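Trichosurin (Trichosurus vulpecula, PDB 2RA6) probably binds and carries small hydrophobic molecules inside a lipocalin beta barrel in possum milk whey, here holding 4-ethylphenol. Local coordinates at residues Phe47-Gln52 and Phe65-Asn70; Ile74-Thr79 and Leu91-Thr96; Val31-Ser36 and Val125-Gly130; Asn97-Glu102 and Ala110-Tyr115. The protein carries 1 engineered substitution. All coordinates share one frame; numbering follows the deposited sequence.

Contact 1. Residues Phe47-Gln52 and Phe65-Asn70. With IPA (isopropyl alcohol), chain R.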
# COMPACT_ATOMS: atom_id res chain seq x y z
N PHE B 47 -12.59 -5.06 -10.33
CA PHE B 47 -11.51 -5.96 -9.92
C PHE B 47 -11.91 -7.42 -9.84
O PHE B 47 -11.17 -8.25 -9.29
CB PHE B 47 -10.89 -5.51 -8.60
CG PHE B 47 -9.95 -4.34 -8.75
CD1 PHE B 47 -10.42 -3.04 -8.68
CD2 PHE B 47 -8.60 -4.56 -8.98
CE1 PHE B 47 -9.56 -1.95 -8.83
CE2 PHE B 47 -7.72 -3.48 -9.13
CZ PHE B 47 -8.20 -2.18 -9.06
N ARG B 48 -13.08 -7.75 -10.37
CA ARG B 48 -13.51 -9.14 -10.37
C ARG B 48 -12.99 -9.73 -11.67
O ARG B 48 -13.74 -9.93 -12.64
CB ARG B 48 -15.04 -9.27 -10.30
CG ARG B 48 -15.48 -10.71 -10.04
CD ARG B 48 -16.99 -10.84 -9.91
NE ARG B 48 -17.40 -12.23 -9.71
CZ ARG B 48 -17.36 -12.87 -8.55
NH1 ARG B 48 -16.94 -12.26 -7.46
NH2 ARG B 48 -17.74 -14.14 -8.49
N ASN B 49 -11.69 -9.98 -11.69
CA ASN B 49 -11.03 -10.54 -12.86
C ASN B 49 -10.36 -11.83 -12.40
O ASN B 49 -9.87 -11.93 -11.28
CB ASN B 49 -9.99 -9.57 -13.41
CG ASN B 49 -10.59 -8.21 -13.71
OD1 ASN B 49 -11.57 -8.10 -14.44
ND2 ASN B 49 -9.99 -7.16 -13.15
N PHE B 50 -10.36 -12.82 -13.28
CA PHE B 50 -9.81 -14.12 -12.98
C PHE B 50 -8.53 -14.36 -13.76
O PHE B 50 -8.56 -14.49 -14.98
CB PHE B 50 -10.85 -15.18 -13.32
CG PHE B 50 -12.22 -14.83 -12.81
CD1 PHE B 50 -12.50 -14.89 -11.45
CD2 PHE B 50 -13.22 -14.41 -13.68
CE1 PHE B 50 -13.76 -14.54 -10.96
CE2 PHE B 50 -14.48 -14.06 -13.21
CZ PHE B 50 -14.75 -14.12 -11.85
N ILE B 51 -7.41 -14.42 -13.05
CA ILE B 51 -6.12 -14.62 -13.70
C ILE B 51 -6.06 -15.97 -14.41
O ILE B 51 -6.64 -16.96 -13.95
CB ILE B 51 -4.97 -14.51 -12.67
CG1 ILE B 51 -3.61 -14.50 -13.39
CG2 ILE B 51 -5.01 -15.66 -11.69
CD1 ILE B 51 -3.35 -13.25 -14.21
N GLN B 52 -5.37 -15.99 -15.55
CA GLN B 52 -5.19 -17.22 -16.32
C GLN B 52 -3.70 -17.51 -16.40
O GLN B 52 -3.27 -18.65 -16.28
CB GLN B 52 -5.77 -17.06 -17.74
CG GLN B 52 -7.25 -16.64 -17.79
CD GLN B 52 -8.19 -17.65 -17.15
OE1 GLN B 52 -8.24 -18.81 -17.55
NE2 GLN B 52 -8.93 -17.20 -16.14
N PHE B 65 -6.10 -12.09 -17.93
CA PHE B 65 -7.26 -12.37 -17.07
C PHE B 65 -8.52 -12.53 -17.92
O PHE B 65 -8.54 -12.20 -19.11
CB PHE B 65 -7.55 -11.18 -16.13
CG PHE B 65 -6.40 -10.77 -15.25
CD1 PHE B 65 -5.35 -10.01 -15.76
CD2 PHE B 65 -6.40 -11.08 -13.89
CE1 PHE B 65 -4.32 -9.56 -14.92
CE2 PHE B 65 -5.38 -10.63 -13.05
CZ PHE B 65 -4.34 -9.87 -13.57
N LEU B 66 -9.58 -13.02 -17.27
CA LEU B 66 -10.88 -13.15 -17.90
C LEU B 66 -11.81 -12.33 -17.02
O LEU B 66 -11.62 -12.29 -15.80
CB LEU B 66 -11.36 -14.60 -17.93
CG LEU B 66 -10.62 -15.50 -18.93
CD1 LEU B 66 -11.16 -16.91 -18.81
CD2 LEU B 66 -10.80 -14.97 -20.34
N THR B 67 -12.77 -11.66 -17.63
CA THR B 67 -13.73 -10.85 -16.91
C THR B 67 -15.09 -11.22 -17.46
O THR B 67 -15.22 -11.50 -18.65
CB THR B 67 -13.53 -9.34 -17.16
OG1 THR B 67 -12.15 -9.00 -17.01
CG2 THR B 67 -14.37 -8.54 -16.17
N ARG B 68 -16.11 -11.24 -16.60
CA ARG B 68 -17.46 -11.58 -17.04
C ARG B 68 -18.21 -10.32 -17.46
O ARG B 68 -18.35 -9.38 -16.67
CB ARG B 68 -18.23 -12.27 -15.90
CG ARG B 68 -19.65 -12.68 -16.28
CD ARG B 68 -20.43 -13.19 -15.07
NE ARG B 68 -21.81 -13.51 -15.42
CZ ARG B 68 -22.72 -13.96 -14.56
NH1 ARG B 68 -22.40 -14.14 -13.28
NH2 ARG B 68 -23.95 -14.22 -14.97
N LYS B 69 -18.68 -10.30 -18.70
CA LYS B 69 -19.42 -9.16 -19.23
C LYS B 69 -20.56 -9.66 -20.11
O LYS B 69 -20.32 -10.26 -21.17
CB LYS B 69 -18.50 -8.25 -20.03
CG LYS B 69 -19.15 -6.96 -20.51
CD LYS B 69 -19.62 -6.11 -19.33
CE LYS B 69 -20.30 -4.83 -19.78
NZ LYS B 69 -19.40 -3.96 -20.59
N ASN B 70 -21.79 -9.42 -19.67
CA ASN B 70 -22.98 -9.85 -20.41
C ASN B 70 -22.96 -11.35 -20.68
O ASN B 70 -23.11 -11.80 -21.81
CB ASN B 70 -23.07 -9.08 -21.74
CG ASN B 70 -23.06 -7.58 -21.54
OD1 ASN B 70 -23.88 -7.03 -20.80
ND2 ASN B 70 -22.12 -6.90 -22.21
C1 IPA R . -6.92 -5.95 -12.47
C2 IPA R . -6.99 -6.88 -11.30
C3 IPA R . -5.62 -7.40 -11.58
O2 IPA R . -8.04 -7.87 -11.39
O HOH W 1 -16.18 -10.72 -13.78
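Ile-51 sets its CD1 methyl over the centre of the Phe-65 ring, 3.6 Å from the ring centroid and 14° off the ring normal, a CH-pi contact. CG1, the carbon bearing that methyl, is anti to the backbone N of Ile-51 (chi1 -171°). At the ring's tip, Phe-65 CZ lies 3.4 Å from C3 of a bound isopropanol. The same solvent molecule takes a 2.7 Å hydrogen bond through O2 from Asn-49 ND2, which also reaches Pro-46 O. Side by side with Asn-49, Thr-67 donates from OG1 to Asn-49 OD1 over 2.8 Å, approaching 35° above the carbonyl plane. An alanine in place of Phe-65 would probably leave Ile-51 CD1 without its aromatic face and open a gap beside the isopropanol and 4-ethylphenol. On the sheet's other face, Gln-52 bends back to give Phe-50 O an NE2 hydrogen bond of 3.0 Å, while Leu-66 N reaches that oxygen from the opposite side of its plane. The tight packing ends near the two arginines: one water accepts from Arg-68 N at 2.9 Å and donates to Arg-48 O at 2.8 Å, bridging two residues that no direct bond joins. Both arginines form salt bridges with Glu-43. Direct pairing at one end and water-mediated pairing at the other belong to the antiparallel hairpin 49-57/60-69 of the lipocalin barrel, with Phe-65 lining the ligand pocket.

Contact 2. Residues Ile74-Thr79 and Leu91-Thr96. With ETY (4-ethylphenol), chain P.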
# COMPACT_ATOMS: atom_id res chain seq x y z
N ILE B 74 -14.77 -12.32 -21.35
CA ILE B 74 -13.90 -11.54 -22.22
C ILE B 74 -12.47 -11.43 -21.70
O ILE B 74 -12.24 -11.28 -20.50
CB ILE B 74 -14.45 -10.11 -22.44
CG1 ILE B 74 -14.61 -9.39 -21.10
CG2 ILE B 74 -15.80 -10.19 -23.16
CD1 ILE B 74 -15.04 -7.94 -21.22
N PRO B 75 -11.49 -11.52 -22.60
CA PRO B 75 -10.08 -11.43 -22.24
C PRO B 75 -9.70 -10.03 -21.76
O PRO B 75 -10.26 -9.03 -22.21
CB PRO B 75 -9.37 -11.81 -23.53
CG PRO B 75 -10.33 -12.75 -24.18
CD PRO B 75 -11.64 -12.02 -23.98
N LEU B 76 -8.75 -9.98 -20.82
CA LEU B 76 -8.26 -8.73 -20.27
C LEU B 76 -6.75 -8.88 -20.12
O LEU B 76 -6.28 -9.71 -19.35
CB LEU B 76 -8.89 -8.46 -18.90
CG LEU B 76 -8.38 -7.24 -18.12
CD1 LEU B 76 -8.71 -5.97 -18.89
CD2 LEU B 76 -9.01 -7.20 -16.74
N TYR B 77 -6.01 -8.07 -20.87
CA TYR B 77 -4.55 -8.11 -20.81
C TYR B 77 -4.02 -6.86 -20.14
O TYR B 77 -4.36 -5.75 -20.53
CB TYR B 77 -3.96 -8.22 -22.22
CG TYR B 77 -4.32 -9.51 -22.93
CD1 TYR B 77 -5.51 -9.62 -23.66
CD2 TYR B 77 -3.49 -10.62 -22.85
CE1 TYR B 77 -5.85 -10.81 -24.30
CE2 TYR B 77 -3.82 -11.81 -23.48
CZ TYR B 77 -5.00 -11.90 -24.20
OH TYR B 77 -5.33 -13.09 -24.82
N LEU B 78 -3.20 -7.05 -19.12
CA LEU B 78 -2.64 -5.91 -18.40
C LEU B 78 -1.17 -6.14 -18.15
O LEU B 78 -0.70 -7.28 -18.11
CB LEU B 78 -3.36 -5.73 -17.06
CG LEU B 78 -4.84 -5.37 -17.14
CD1 LEU B 78 -5.48 -5.58 -15.79
CD2 LEU B 78 -5.00 -3.93 -17.62
N THR B 79 -0.43 -5.05 -17.98
CA THR B 79 0.99 -5.15 -17.70
C THR B 79 1.31 -4.33 -16.46
O THR B 79 0.97 -3.15 -16.38
CB THR B 79 1.84 -4.63 -18.87
OG1 THR B 79 1.66 -5.48 -20.01
CG2 THR B 79 3.32 -4.62 -18.49
N LEU B 91 0.65 -0.27 -12.04
CA LEU B 91 -0.35 -0.69 -13.01
C LEU B 91 -1.40 0.37 -13.30
O LEU B 91 -1.97 0.95 -12.38
CB LEU B 91 -1.06 -1.96 -12.51
CG LEU B 91 -2.29 -2.39 -13.32
CD1 LEU B 91 -1.86 -2.96 -14.66
CD2 LEU B 91 -3.08 -3.44 -12.54
N ASN B 92 -1.63 0.63 -14.58
CA ASN B 92 -2.65 1.60 -14.98
C ASN B 92 -3.92 0.81 -15.26
O ASN B 92 -4.02 0.12 -16.28
CB ASN B 92 -2.20 2.36 -16.24
CG ASN B 92 -3.29 3.27 -16.79
OD1 ASN B 92 -3.96 3.98 -16.04
ND2 ASN B 92 -3.45 3.26 -18.11
N TYR B 93 -4.88 0.90 -14.34
CA TYR B 93 -6.16 0.21 -14.46
C TYR B 93 -7.11 0.78 -13.42
O TYR B 93 -6.77 0.84 -12.24
CB TYR B 93 -5.98 -1.29 -14.22
CG TYR B 93 -7.26 -2.07 -14.37
CD1 TYR B 93 -7.81 -2.31 -15.63
CD2 TYR B 93 -7.96 -2.53 -13.25
CE1 TYR B 93 -9.02 -2.99 -15.77
CE2 TYR B 93 -9.16 -3.21 -13.38
CZ TYR B 93 -9.69 -3.44 -14.64
OH TYR B 93 -10.88 -4.10 -14.78
N TYR B 94 -8.29 1.19 -13.86
CA TYR B 94 -9.29 1.79 -12.96
C TYR B 94 -8.57 2.84 -12.13
O TYR B 94 -8.74 2.93 -10.91
CB TYR B 94 -9.88 0.72 -12.05
CG TYR B 94 -11.18 1.14 -11.40
CD1 TYR B 94 -12.33 1.34 -12.16
CD2 TYR B 94 -11.27 1.33 -10.01
CE1 TYR B 94 -13.54 1.70 -11.57
CE2 TYR B 94 -12.47 1.69 -9.41
CZ TYR B 94 -13.60 1.87 -10.20
OH TYR B 94 -14.80 2.20 -9.61
N GLY B 95 -7.77 3.66 -12.81
CA GLY B 95 -6.98 4.68 -12.15
C GLY B 95 -5.55 4.18 -12.13
O GLY B 95 -5.08 3.59 -13.11
N THR B 96 -4.84 4.43 -11.04
CA THR B 96 -3.46 3.96 -10.92
C THR B 96 -3.37 2.99 -9.75
O THR B 96 -4.19 3.05 -8.83
CB THR B 96 -2.47 5.13 -10.70
OG1 THR B 96 -2.76 5.79 -9.47
CG2 THR B 96 -2.57 6.14 -11.84
C8 ETY P . -2.59 -9.72 -10.25
C7 ETY P . -1.21 -9.08 -10.43
CG ETY P . -0.92 -8.64 -11.84
C3 ETY P . -1.46 -7.44 -12.36
C2 ETY P . -1.19 -7.03 -13.68
C5 ETY P . -0.09 -9.43 -12.69
C6 ETY P . 0.19 -9.03 -14.01
C1 ETY P . -0.36 -7.82 -14.50
O1 ETY P . -0.10 -7.42 -15.78
O HOH W 2 0.09 -0.52 -16.57
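The beta hairpin of strands 72-82 and 88-92 is splayed where Leu-78 meets Tyr-93: no direct hydrogen bond links the two segments, and even the nearest CA atoms, those of Thr-79 and Leu-91, are 6.6 Å apart. Side chains and a water span the separation instead. Leu-78 crosses Tyr-93 at about a right angle, its CD1 lying over one face of the phenol ring toward the rim, while its CD2 comes 3.8 Å from Tyr-93 CD1. Farther along the strand, Leu-76 CD2 approaches Tyr-93 OH at 4.1 Å, and that hydroxyl is hydrogen-bonded to Pro-46 O. Tyr-93 CG is anti to its backbone N (chi1 -178°), beside the carbonyl carbon. A serine in place of Tyr-93 would probably leave Leu-78 CD1 without the ring face it lies over and Pro-46 O without its hydroxyl partner. Near the pocket, Leu-91 CD1 packs 4.0 Å from Leu-78 CB and 3.3 Å from Thr-79 O. This carbonyl also accepts a 2.8 Å bond from a water, which in turn accepts from Asn-92 N at 2.9 Å. Beyond strand 88-92 the chain turns sharply, with Tyr-93 N bonded to Gly-95 O at 3.0 Å. The 4-ethylphenol, hydrogen-bonded to Leu-61 O and Gly-63 N, lies beside Leu-78 and Thr-79. Joined by apolar side chains and a bridging water, the two segments form a part of the lipocalin barrel wall next to its ligand pocket.

Contact 3. Residues Val31-Ser36 and Val125-Gly130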
# COMPACT_ATOMS: atom_id res chain seq x y z
N VAL B 31 -8.10 -17.60 -6.55
CA VAL B 31 -8.76 -18.43 -5.54
C VAL B 31 -9.54 -17.60 -4.53
O VAL B 31 -10.65 -17.96 -4.15
CB VAL B 31 -7.71 -19.30 -4.83
CG1 VAL B 31 -8.37 -20.18 -3.78
CG2 VAL B 31 -6.98 -20.16 -5.86
N VAL B 32 -8.96 -16.48 -4.09
CA VAL B 32 -9.63 -15.60 -3.14
C VAL B 32 -9.40 -14.14 -3.52
O VAL B 32 -8.32 -13.76 -3.95
CB VAL B 32 -9.12 -15.82 -1.69
CG1 VAL B 32 -10.01 -15.04 -0.71
CG2 VAL B 32 -9.15 -17.30 -1.34
N LEU B 33 -10.45 -13.34 -3.37
CA LEU B 33 -10.40 -11.91 -3.64
C LEU B 33 -10.87 -11.25 -2.35
O LEU B 33 -11.74 -11.79 -1.65
CB LEU B 33 -11.35 -11.53 -4.78
CG LEU B 33 -11.02 -12.00 -6.20
CD1 LEU B 33 -12.17 -11.65 -7.14
CD2 LEU B 33 -9.73 -11.35 -6.67
N ALA B 34 -10.30 -10.11 -2.02
CA ALA B 34 -10.70 -9.39 -0.81
C ALA B 34 -10.49 -7.92 -1.10
O ALA B 34 -9.57 -7.55 -1.81
CB ALA B 34 -9.87 -9.84 0.38
N SER B 35 -11.37 -7.09 -0.56
CA SER B 35 -11.23 -5.66 -0.81
C SER B 35 -11.87 -4.82 0.26
O SER B 35 -12.79 -5.26 0.95
CB SER B 35 -11.86 -5.30 -2.15
OG SER B 35 -11.73 -3.91 -2.43
N SER B 36 -11.37 -3.60 0.38
CA SER B 36 -11.90 -2.64 1.33
C SER B 36 -13.29 -2.20 0.84
O SER B 36 -14.11 -1.73 1.62
CB SER B 36 -10.95 -1.44 1.44
OG SER B 36 -10.59 -0.95 0.17
N VAL B 125 -7.17 -3.99 -2.74
CA VAL B 125 -7.73 -5.20 -3.31
C VAL B 125 -6.62 -6.24 -3.17
O VAL B 125 -5.51 -6.03 -3.66
CB VAL B 125 -8.10 -5.04 -4.81
CG1 VAL B 125 -8.66 -6.35 -5.35
CG2 VAL B 125 -9.13 -3.93 -4.98
N ALA B 126 -6.92 -7.32 -2.48
CA ALA B 126 -5.95 -8.39 -2.28
C ALA B 126 -6.37 -9.59 -3.11
O ALA B 126 -7.54 -9.96 -3.14
CB ALA B 126 -5.89 -8.75 -0.80
N ASN B 127 -5.39 -10.19 -3.78
CA ASN B 127 -5.65 -11.33 -4.63
C ASN B 127 -4.80 -12.52 -4.19
O ASN B 127 -3.61 -12.36 -3.95
CB ASN B 127 -5.27 -11.00 -6.08
CG ASN B 127 -6.11 -9.89 -6.69
OD1 ASN B 127 -6.94 -10.14 -7.56
ND2 ASN B 127 -5.90 -8.66 -6.23
N LEU B 128 -5.41 -13.69 -4.08
CA LEU B 128 -4.68 -14.90 -3.74
C LEU B 128 -4.80 -15.84 -4.93
O LEU B 128 -5.90 -16.26 -5.30
CB LEU B 128 -5.26 -15.57 -2.49
CG LEU B 128 -4.53 -16.84 -2.03
CD1 LEU B 128 -3.12 -16.52 -1.57
CD2 LEU B 128 -5.32 -17.50 -0.89
N PHE B 129 -3.65 -16.16 -5.54
CA PHE B 129 -3.62 -17.04 -6.71
C PHE B 129 -3.02 -18.39 -6.37
O PHE B 129 -2.09 -18.49 -5.57
CB PHE B 129 -2.75 -16.47 -7.83
CG PHE B 129 -3.19 -15.14 -8.36
CD1 PHE B 129 -4.50 -14.69 -8.21
CD2 PHE B 129 -2.30 -14.36 -9.07
CE1 PHE B 129 -4.91 -13.49 -8.78
CE2 PHE B 129 -2.68 -13.16 -9.64
CZ PHE B 129 -4.00 -12.72 -9.49
N GLY B 130 -3.55 -19.43 -7.02
CA GLY B 130 -3.05 -20.78 -6.82
C GLY B 130 -2.69 -21.40 -8.16
O GLY B 130 -3.11 -20.92 -9.22
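Val-31 and Val-32 both face Leu-128, and their two N-H groups converge on one carbonyl oxygen: a classic beta bulge. Val-31 N meets Leu-128 O at 2.9 Å, nearly along the C=O axis. Val-32 N reaches the same oxygen at the longer distance of 3.3 Å, in the carbonyl plane and on a lone pair. Regular antiparallel pairing follows, and its shortest bond is Ala-126 N to Ala-34 O at 2.7 Å. The bulge also brings Val-31 CG2 to 3.7 Å from Gly-130 N; a CB on that glycine would be tight against the methyl. Val-32 and Leu-128 run side by side and point the same way, with CG2 of the valine 3.9 Å from CD2 of the leucine. Their face, shared with Ala-34 and Ala-126, is covered by helix 137-148, where Phe-143 packs on Val-32 and Ala-126. On the other face, Leu-33 CD2 stands 3.2 Å from Asn-127 OD1, the two side chains crossing obliquely. Val-125 CG2 lies 3.6 Å from Ser-35 OG, a hydroxyl hydrogen-bonded to Val-124 O and Asp-37 N. Two residues beyond Asn-127, Phe-129 touches 4-ethylphenol. The chemistry is thus divided: backbone bonds, doubled at Leu-128 O, join the first and last long strands of the barrel, an apolar face seats the helix, and the inner face mixes Leu-33 and Val-125 with the polar Asn-127 and Ser-35.

Contact 4. Residues Asn97-Glu102 and Ala110-Tyr115. Engineered in segment 97-102: Glu-102 (natural residue Gly). With ETY (4-ethylphenol), chain P.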
# COMPACT_ATOMS: atom_id res chain seq x y z
N ASN B 97 -2.39 2.10 -9.78
CA ASN B 97 -2.24 1.11 -8.72
C ASN B 97 -0.80 0.85 -8.33
O ASN B 97 0.09 0.78 -9.19
CB ASN B 97 -2.80 -0.24 -9.15
CG ASN B 97 -4.23 -0.17 -9.61
OD1 ASN B 97 -5.17 -0.33 -8.83
ND2 ASN B 97 -4.42 0.07 -10.91
N ASP B 98 -0.55 0.72 -7.03
CA ASP B 98 0.77 0.33 -6.56
C ASP B 98 0.48 -1.12 -6.23
O ASP B 98 -0.42 -1.43 -5.45
CB ASP B 98 1.19 1.11 -5.32
CG ASP B 98 1.83 2.43 -5.66
OD1 ASP B 98 2.75 2.44 -6.52
OD2 ASP B 98 1.43 3.46 -5.09
N VAL B 99 1.23 -2.02 -6.86
CA VAL B 99 1.03 -3.45 -6.68
C VAL B 99 2.20 -4.10 -5.96
O VAL B 99 3.35 -3.90 -6.33
CB VAL B 99 0.89 -4.14 -8.06
CG1 VAL B 99 0.62 -5.62 -7.88
CG2 VAL B 99 -0.23 -3.48 -8.87
N TYR B 100 1.89 -4.87 -4.92
CA TYR B 100 2.94 -5.55 -4.17
C TYR B 100 2.75 -7.06 -4.21
O TYR B 100 1.65 -7.57 -3.99
CB TYR B 100 2.97 -5.09 -2.71
CG TYR B 100 3.39 -3.65 -2.50
CD1 TYR B 100 2.47 -2.61 -2.61
CD2 TYR B 100 4.72 -3.34 -2.21
CE1 TYR B 100 2.87 -1.29 -2.43
CE2 TYR B 100 5.12 -2.02 -2.02
CZ TYR B 100 4.19 -1.00 -2.13
OH TYR B 100 4.59 0.30 -1.95
N TYR B 101 3.83 -7.77 -4.51
CA TYR B 101 3.81 -9.23 -4.57
C TYR B 101 4.42 -9.83 -3.31
O TYR B 101 5.42 -9.32 -2.80
CB TYR B 101 4.62 -9.71 -5.78
CG TYR B 101 5.00 -11.17 -5.72
CD1 TYR B 101 4.07 -12.17 -5.96
CD2 TYR B 101 6.31 -11.55 -5.43
CE1 TYR B 101 4.43 -13.52 -5.91
CE2 TYR B 101 6.68 -12.89 -5.38
CZ TYR B 101 5.74 -13.87 -5.62
OH TYR B 101 6.10 -15.19 -5.60
N GLU B 102 3.80 -10.90 -2.81
CA GLU B 102 4.29 -11.60 -1.62
C GLU B 102 3.98 -13.09 -1.73
O GLU B 102 2.97 -13.48 -2.32
CB GLU B 102 3.60 -11.08 -0.35
CG GLU B 102 3.64 -9.58 -0.13
CD GLU B 102 2.95 -9.16 1.16
OE1 GLU B 102 1.84 -9.67 1.45
OE2 GLU B 102 3.50 -8.31 1.88
N ALA B 110 0.55 -17.20 -4.96
CA ALA B 110 1.02 -15.84 -5.16
C ALA B 110 -0.00 -14.91 -4.54
O ALA B 110 -1.21 -15.10 -4.71
CB ALA B 110 1.18 -15.54 -6.64
N LYS B 111 0.48 -13.92 -3.80
CA LYS B 111 -0.39 -12.94 -3.18
C LYS B 111 -0.05 -11.59 -3.81
O LYS B 111 1.11 -11.19 -3.87
CB LYS B 111 -0.14 -12.89 -1.68
CG LYS B 111 -0.95 -11.84 -0.94
CD LYS B 111 -0.59 -11.83 0.54
CE LYS B 111 -1.32 -10.75 1.30
NZ LYS B 111 -0.94 -10.75 2.74
N PHE B 112 -1.07 -10.91 -4.32
CA PHE B 112 -0.87 -9.60 -4.90
C PHE B 112 -1.77 -8.61 -4.21
O PHE B 112 -2.99 -8.80 -4.15
CB PHE B 112 -1.19 -9.61 -6.40
CG PHE B 112 -0.10 -10.19 -7.25
CD1 PHE B 112 1.02 -9.43 -7.60
CD2 PHE B 112 -0.18 -11.50 -7.70
CE1 PHE B 112 2.03 -9.97 -8.40
CE2 PHE B 112 0.82 -12.04 -8.50
CZ PHE B 112 1.93 -11.27 -8.85
N ILE B 113 -1.18 -7.56 -3.66
CA ILE B 113 -1.94 -6.52 -2.99
C ILE B 113 -1.93 -5.30 -3.89
O ILE B 113 -0.87 -4.81 -4.28
CB ILE B 113 -1.33 -6.13 -1.63
CG1 ILE B 113 -1.22 -7.36 -0.72
CG2 ILE B 113 -2.18 -5.05 -0.97
CD1 ILE B 113 -2.54 -8.04 -0.43
N PHE B 114 -3.13 -4.83 -4.23
CA PHE B 114 -3.30 -3.66 -5.07
C PHE B 114 -3.75 -2.48 -4.25
O PHE B 114 -4.74 -2.57 -3.52
CB PHE B 114 -4.39 -3.90 -6.12
CG PHE B 114 -3.96 -4.75 -7.27
CD1 PHE B 114 -3.73 -4.17 -8.51
CD2 PHE B 114 -3.77 -6.11 -7.11
CE1 PHE B 114 -3.32 -4.95 -9.58
CE2 PHE B 114 -3.36 -6.90 -8.18
CZ PHE B 114 -3.14 -6.32 -9.41
N TYR B 115 -3.01 -1.38 -4.35
CA TYR B 115 -3.41 -0.16 -3.68
C TYR B 115 -3.89 0.66 -4.87
O TYR B 115 -3.08 1.18 -5.65
CB TYR B 115 -2.23 0.50 -2.97
CG TYR B 115 -1.84 -0.25 -1.72
CD1 TYR B 115 -2.70 -0.28 -0.61
CD2 TYR B 115 -0.64 -0.96 -1.64
CE1 TYR B 115 -2.38 -1.01 0.53
CE2 TYR B 115 -0.32 -1.70 -0.50
CZ TYR B 115 -1.19 -1.71 0.57
OH TYR B 115 -0.88 -2.44 1.70
C8 ETY P . -2.59 -9.72 -10.25
C7 ETY P . -1.21 -9.08 -10.43
CG ETY P . -0.92 -8.64 -11.84
C3 ETY P . -1.46 -7.44 -12.36
C2 ETY P . -1.19 -7.03 -13.68
C5 ETY P . -0.09 -9.43 -12.69
C6 ETY P . 0.19 -9.03 -14.01
C1 ETY P . -0.36 -7.82 -14.50
O1 ETY P . -0.10 -7.42 -15.78
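Tyr-100 N donates to Ile-113 O over 2.8 Å at an N-H...O angle of 167°, and Ile-113 N returns a bond of equal length to Tyr-100 O. Further pairs at Asp-98/Tyr-115 and Glu-102/Lys-111 make this a regular antiparallel ladder. Inside the barrel, Phe-112 is covered on both faces: C7 of 4-ethylphenol sits over the ring's centre, 3.5 Å from Phe-112 CG, and Tyr-101 CD1 lies over the opposite face toward the rim. Phe-114 instead offers its edge, with the ligand's C8 in the ring plane and C7 3.5 Å from Phe-114 CZ. Val-99 meets this second ring with both branches. Its CG1, anti to the backbone N (chi1 -177°), lies over the face at 4.2 Å from the Phe-114 centroid, and CG2 is 3.5 Å from Phe-114 CE1. CG1 also lies 3.8 Å from Phe-112 CD1, so that one methyl touches both pocket rings. On the outer face, Tyr-100 and Tyr-115 meet rim to rim, their planes at 77°; each stacks on the same residue of the second subunit. The engineered Glu-102 lies alongside the extended Lys-111, forming a salt bridge from OE1 to NZ at 3.2 Å whose hydrogen bond is weak, while its OE2 bonds Gln-88 of the second subunit. Asp-98 OD2 bonds Tyr-117 OH and makes a salt bridge to Arg-150 of that subunit. This hairpin lies between strands 88-92 and 121-130, its aromatic inner face on the ligand and its outer face in the dimer interface.

In the fold
Strand 29-35 opens the longest loop, which contact 3 closes across 88 intervening residues by pairing it with strand 121-130. Contacts 1, 2 and 4 all nest inside that loop, one after another, each within a hairpin. Contact 1 joins strands 49-57 and 60-69, and a backbone bond from Phe-65 N to Leu-76 O leads directly into contact 2. There strand 72-82 faces 88-92, and Leu-91 O is bonded to Asn-97 ND2 of contact 4. Contact 4 passes the sheet on through Phe-114 N to Val-125 O of contact 3. Phe-47 and Ile-51 of contact 1 pack on Val-125 and Phe-129 across the interior, so side-chain packing links contact 1 to contact 3.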